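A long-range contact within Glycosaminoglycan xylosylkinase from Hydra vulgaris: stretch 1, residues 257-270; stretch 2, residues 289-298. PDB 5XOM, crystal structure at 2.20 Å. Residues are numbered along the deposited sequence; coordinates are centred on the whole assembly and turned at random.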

# COMPACT_ATOMS: atom_id res chain seq x y z
N GLY A 257 -13.49 24.44 -10.20
CA GLY A 257 -13.20 23.05 -9.91
C GLY A 257 -12.00 22.52 -10.66
O GLY A 257 -11.22 23.27 -11.26
N PRO A 258 -11.84 21.20 -10.65
CA PRO A 258 -10.63 20.57 -11.18
C PRO A 258 -10.66 20.21 -12.66
O PRO A 258 -9.66 19.67 -13.15
CB PRO A 258 -10.53 19.29 -10.33
CG PRO A 258 -11.96 18.93 -10.09
CD PRO A 258 -12.72 20.23 -9.96
N ARG A 259 -11.74 20.49 -13.39
CA ARG A 259 -11.88 19.91 -14.73
C ARG A 259 -10.80 20.40 -15.68
O ARG A 259 -10.21 19.60 -16.41
CB ARG A 259 -13.25 20.22 -15.33
CG ARG A 259 -13.43 19.56 -16.67
CD ARG A 259 -13.39 18.03 -16.56
NE ARG A 259 -14.22 17.53 -15.47
CZ ARG A 259 -15.52 17.28 -15.60
NH1 ARG A 259 -16.14 17.49 -16.76
NH2 ARG A 259 -16.21 16.82 -14.55
N LEU A 260 -10.54 21.71 -15.70
CA LEU A 260 -9.61 22.23 -16.70
C LEU A 260 -8.17 21.84 -16.38
O LEU A 260 -7.40 21.49 -17.28
CB LEU A 260 -9.75 23.75 -16.82
CG LEU A 260 -8.70 24.43 -17.70
CD1 LEU A 260 -8.98 24.12 -19.16
CD2 LEU A 260 -8.74 25.94 -17.49
N LEU A 261 -7.80 21.83 -15.10
CA LEU A 261 -6.47 21.35 -14.74
C LEU A 261 -6.32 19.86 -15.02
O LEU A 261 -5.23 19.39 -15.34
CB LEU A 261 -6.16 21.67 -13.28
CG LEU A 261 -5.93 23.15 -12.96
CD1 LEU A 261 -5.63 23.32 -11.48
CD2 LEU A 261 -4.81 23.71 -13.82
N ASP A 262 -7.41 19.09 -14.89
CA ASP A 262 -7.37 17.69 -15.29
C ASP A 262 -7.06 17.56 -16.77
O ASP A 262 -6.22 16.74 -17.17
CB ASP A 262 -8.69 16.99 -14.95
CG ASP A 262 -8.78 16.58 -13.49
OD1 ASP A 262 -7.87 16.90 -12.70
OD2 ASP A 262 -9.78 15.92 -13.12
N LEU A 263 -7.73 18.35 -17.61
CA LEU A 263 -7.47 18.26 -19.05
C LEU A 263 -6.05 18.69 -19.40
O LEU A 263 -5.47 18.19 -20.37
CB LEU A 263 -8.48 19.08 -19.84
CG LEU A 263 -9.95 18.68 -19.76
CD1 LEU A 263 -10.80 19.62 -20.61
CD2 LEU A 263 -10.16 17.23 -20.18
N ILE A 264 -5.47 19.60 -18.62
CA ILE A 264 -4.09 20.00 -18.85
C ILE A 264 -3.14 18.88 -18.43
O ILE A 264 -2.18 18.57 -19.15
CB ILE A 264 -3.79 21.33 -18.15
CG1 ILE A 264 -4.70 22.43 -18.71
CG2 ILE A 264 -2.33 21.71 -18.32
CD1 ILE A 264 -4.57 23.79 -18.04
N ASP A 265 -3.38 18.26 -17.27
CA ASP A 265 -2.66 17.04 -16.89
C ASP A 265 -2.71 16.01 -18.01
O ASP A 265 -1.69 15.45 -18.42
CB ASP A 265 -3.26 16.42 -15.62
CG ASP A 265 -2.82 17.12 -14.34
OD1 ASP A 265 -1.87 17.94 -14.38
OD2 ASP A 265 -3.41 16.82 -13.28
N THR A 266 -3.92 15.72 -18.49
CA THR A 266 -4.11 14.66 -19.47
C THR A 266 -3.51 15.03 -20.83
O THR A 266 -3.11 14.14 -21.58
CB THR A 266 -5.60 14.31 -19.58
OG1 THR A 266 -6.05 13.79 -18.32
CG2 THR A 266 -5.86 13.26 -20.66
N SER A 267 -3.44 16.32 -21.15
CA SER A 267 -2.80 16.71 -22.40
C SER A 267 -1.30 16.47 -22.34
O SER A 267 -0.68 16.11 -23.35
CB SER A 267 -3.09 18.18 -22.72
OG SER A 267 -2.31 19.05 -21.92
N ILE A 268 -0.69 16.64 -21.16
CA ILE A 268 0.72 16.30 -20.98
C ILE A 268 0.92 14.80 -21.11
O ILE A 268 1.84 14.33 -21.80
CB ILE A 268 1.22 16.82 -19.62
CG1 ILE A 268 1.31 18.35 -19.64
CG2 ILE A 268 2.56 16.19 -19.25
CD1 ILE A 268 1.50 18.96 -18.26
N PHE A 269 0.05 14.02 -20.46
CA PHE A 269 0.15 12.56 -20.55
C PHE A 269 -0.06 12.09 -21.98
O PHE A 269 0.69 11.24 -22.48
CB PHE A 269 -0.87 11.94 -19.59
CG PHE A 269 -1.03 10.45 -19.71
CD1 PHE A 269 -0.13 9.59 -19.11
CD2 PHE A 269 -2.12 9.91 -20.38
CE1 PHE A 269 -0.28 8.21 -19.19
CE2 PHE A 269 -2.29 8.52 -20.47
CZ PHE A 269 -1.37 7.68 -19.86
N ASP A 270 -1.07 12.64 -22.67
CA ASP A 270 -1.32 12.25 -24.05
C ASP A 270 -0.19 12.68 -24.98
O ASP A 270 0.11 11.98 -25.95
CB ASP A 270 -2.65 12.84 -24.53
CG ASP A 270 -3.85 12.03 -24.05
OD1 ASP A 270 -3.68 10.82 -23.76
OD2 ASP A 270 -4.95 12.60 -23.95
N GLY A 289 -16.23 15.14 -5.57
CA GLY A 289 -15.54 15.75 -6.70
C GLY A 289 -15.64 14.92 -7.96
O GLY A 289 -16.52 14.08 -8.10
N SER A 290 -14.71 15.17 -8.89
CA SER A 290 -14.69 14.48 -10.17
C SER A 290 -13.25 14.41 -10.68
O SER A 290 -12.38 15.14 -10.21
CB SER A 290 -15.59 15.16 -11.20
OG SER A 290 -15.00 16.36 -11.68
N MET A 291 -13.02 13.53 -11.64
CA MET A 291 -11.69 13.39 -12.23
C MET A 291 -11.78 12.82 -13.63
O MET A 291 -12.48 11.83 -13.85
CB MET A 291 -10.78 12.50 -11.37
CG MET A 291 -9.36 12.35 -11.94
SD MET A 291 -8.10 11.70 -10.82
CE MET A 291 -8.55 9.99 -10.82
N VAL A 292 -11.06 13.44 -14.57
CA VAL A 292 -10.91 12.88 -15.91
C VAL A 292 -9.96 11.70 -15.84
O VAL A 292 -8.86 11.80 -15.28
CB VAL A 292 -10.41 13.95 -16.88
CG1 VAL A 292 -10.26 13.38 -18.30
CG2 VAL A 292 -11.31 15.17 -16.85
N ILE A 293 -10.38 10.55 -16.39
CA ILE A 293 -9.60 9.32 -16.27
C ILE A 293 -8.92 9.03 -17.59
O ILE A 293 -9.39 9.43 -18.67
CB ILE A 293 -10.45 8.12 -15.80
CG1 ILE A 293 -11.63 7.87 -16.74
CG2 ILE A 293 -10.93 8.32 -14.37
CD1 ILE A 293 -12.41 6.62 -16.40
N HIS A 294 -7.80 8.31 -17.51
CA HIS A 294 -7.02 7.93 -18.68
C HIS A 294 -7.50 6.56 -19.15
O HIS A 294 -6.88 5.52 -18.94
CB HIS A 294 -5.54 7.92 -18.36
CG HIS A 294 -5.02 9.30 -17.97
ND1 HIS A 294 -3.85 9.48 -17.22
CD2 HIS A 294 -5.51 10.54 -18.24
CE1 HIS A 294 -3.67 10.77 -17.05
NE2 HIS A 294 -4.65 11.42 -17.66
N LEU A 295 -8.66 6.58 -19.81
CA LEU A 295 -9.30 5.37 -20.30
C LEU A 295 -9.22 5.35 -21.83
O LEU A 295 -9.39 6.39 -22.48
CB LEU A 295 -10.75 5.32 -19.80
CG LEU A 295 -11.65 4.19 -20.27
CD1 LEU A 295 -11.04 2.89 -19.80
CD2 LEU A 295 -13.03 4.38 -19.65
N ASP A 296 -8.90 4.18 -22.38
CA ASP A 296 -8.62 3.98 -23.80
C ASP A 296 -7.44 4.84 -24.25
O ASP A 296 -7.63 5.91 -24.84
CB ASP A 296 -9.86 4.29 -24.65
CG ASP A 296 -9.66 3.94 -26.13
OD1 ASP A 296 -10.66 3.95 -26.88
OD2 ASP A 296 -8.52 3.65 -26.56
N ASN A 297 -6.23 4.36 -23.99
CA ASN A 297 -5.01 5.08 -24.35
C ASN A 297 -4.27 4.40 -25.50
O ASN A 297 -3.07 4.64 -25.68
CB ASN A 297 -4.10 5.21 -23.13
CG ASN A 297 -4.83 5.72 -21.90
OD1 ASN A 297 -5.53 6.73 -21.97
ND2 ASN A 297 -4.67 5.03 -20.77
N ALA A 298 -4.96 3.56 -26.28
CA ALA A 298 -4.30 2.65 -27.21
C ALA A 298 -3.88 3.30 -28.52
O ALA A 298 -3.06 2.71 -29.24
CB ALA A 298 -5.20 1.46 -27.52
O HOH W 1 -12.50 16.79 -13.26
O HOH W 2 -7.12 13.99 -15.59

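Three direct hydrogen bonds tie helix 259-270 to the stretch that begins with strand 289-292. The shortest joins T266 OG1 to H294 NE2 at 2.8 Å; the hydroxyl lies at the edge of the imidazole, near its plane, where the nitrogen lone pair or its N-H would point, and either atom could be the donor. In the second, the backbone of the strand is the donor: V292 N gives its hydrogen to D262 OD2 at 3.1 Å, with an N-H...O angle of 159°. A carboxylate on the helix thus takes up a strand amide, at the place where the two backbones come nearest in register (D262 CA to V292 CA, 6.0 Å). The third is nearly straight: R259 NH2 donates to S290 OG at 3.1 Å and 172°, the hydroxyl sitting at the edge of the guanidinium, nearly in line with an N-H bond of NH2. The CA-to-CB bond of R259 points sideways, but chi angles of t, p and p bring the end of the side chain nearer the strand.

Two waters extend this polar network. Water 1 accepts from R259 NE (2.9 Å), donates to D262 OD2 (2.9 Å) and lies 3.0 Å from S290 OG, to which it is also hydrogen-bonded. It therefore links the three side chains, two of which, R259 and S290, also meet directly. D262 OD2 receives both this water and the V292 amide, and both carboxylate oxygens also have partners elsewhere in the structure. Water 2 donates to V292 O at 2.8 Å and is hydrogen-bonded to T266 OG1 at 2.9 Å, so the T266 hydroxyl serves H294 directly and the V292 carbonyl through water. Both backbone polar groups of V292 are in this way connected to the helix.

About one helical turn beyond T266, the F269 and H294 rings form an offset stack, with centroids 4.2 Å apart and planes only 3° from parallel. The closest pair is F269 CD2 to H294 ND1, 3.6 Å, each atom lying over a face of the other ring. H294 thus uses its edge for T266 and a face for F269, while ND1 is also hydrogen-bonded elsewhere in the structure. N297 OD1 approaches the edge of the F269 ring, 4.0 Å from CE2, and N297 ND2 donates to H294 O at 2.9 Å, a bond within the second stretch that ties N297 to the backbone of H294.

Van der Waals packing centres on V292, whose CA-to-CB bond points toward the helix and which has the largest covered area of the contact, 91 Å². Its CG2 lies 3.5 Å from R259 CD, 3.7 Å from D262 CB and 4.1 Å from CD2 of L263, its apolar partner, while CG1 is 4.2 Å from T266 OG1. P258 CG rests 3.8 Å from S290 O. Helix and strand run in similar directions, 23° apart, and the two stretches together bury 537 Å².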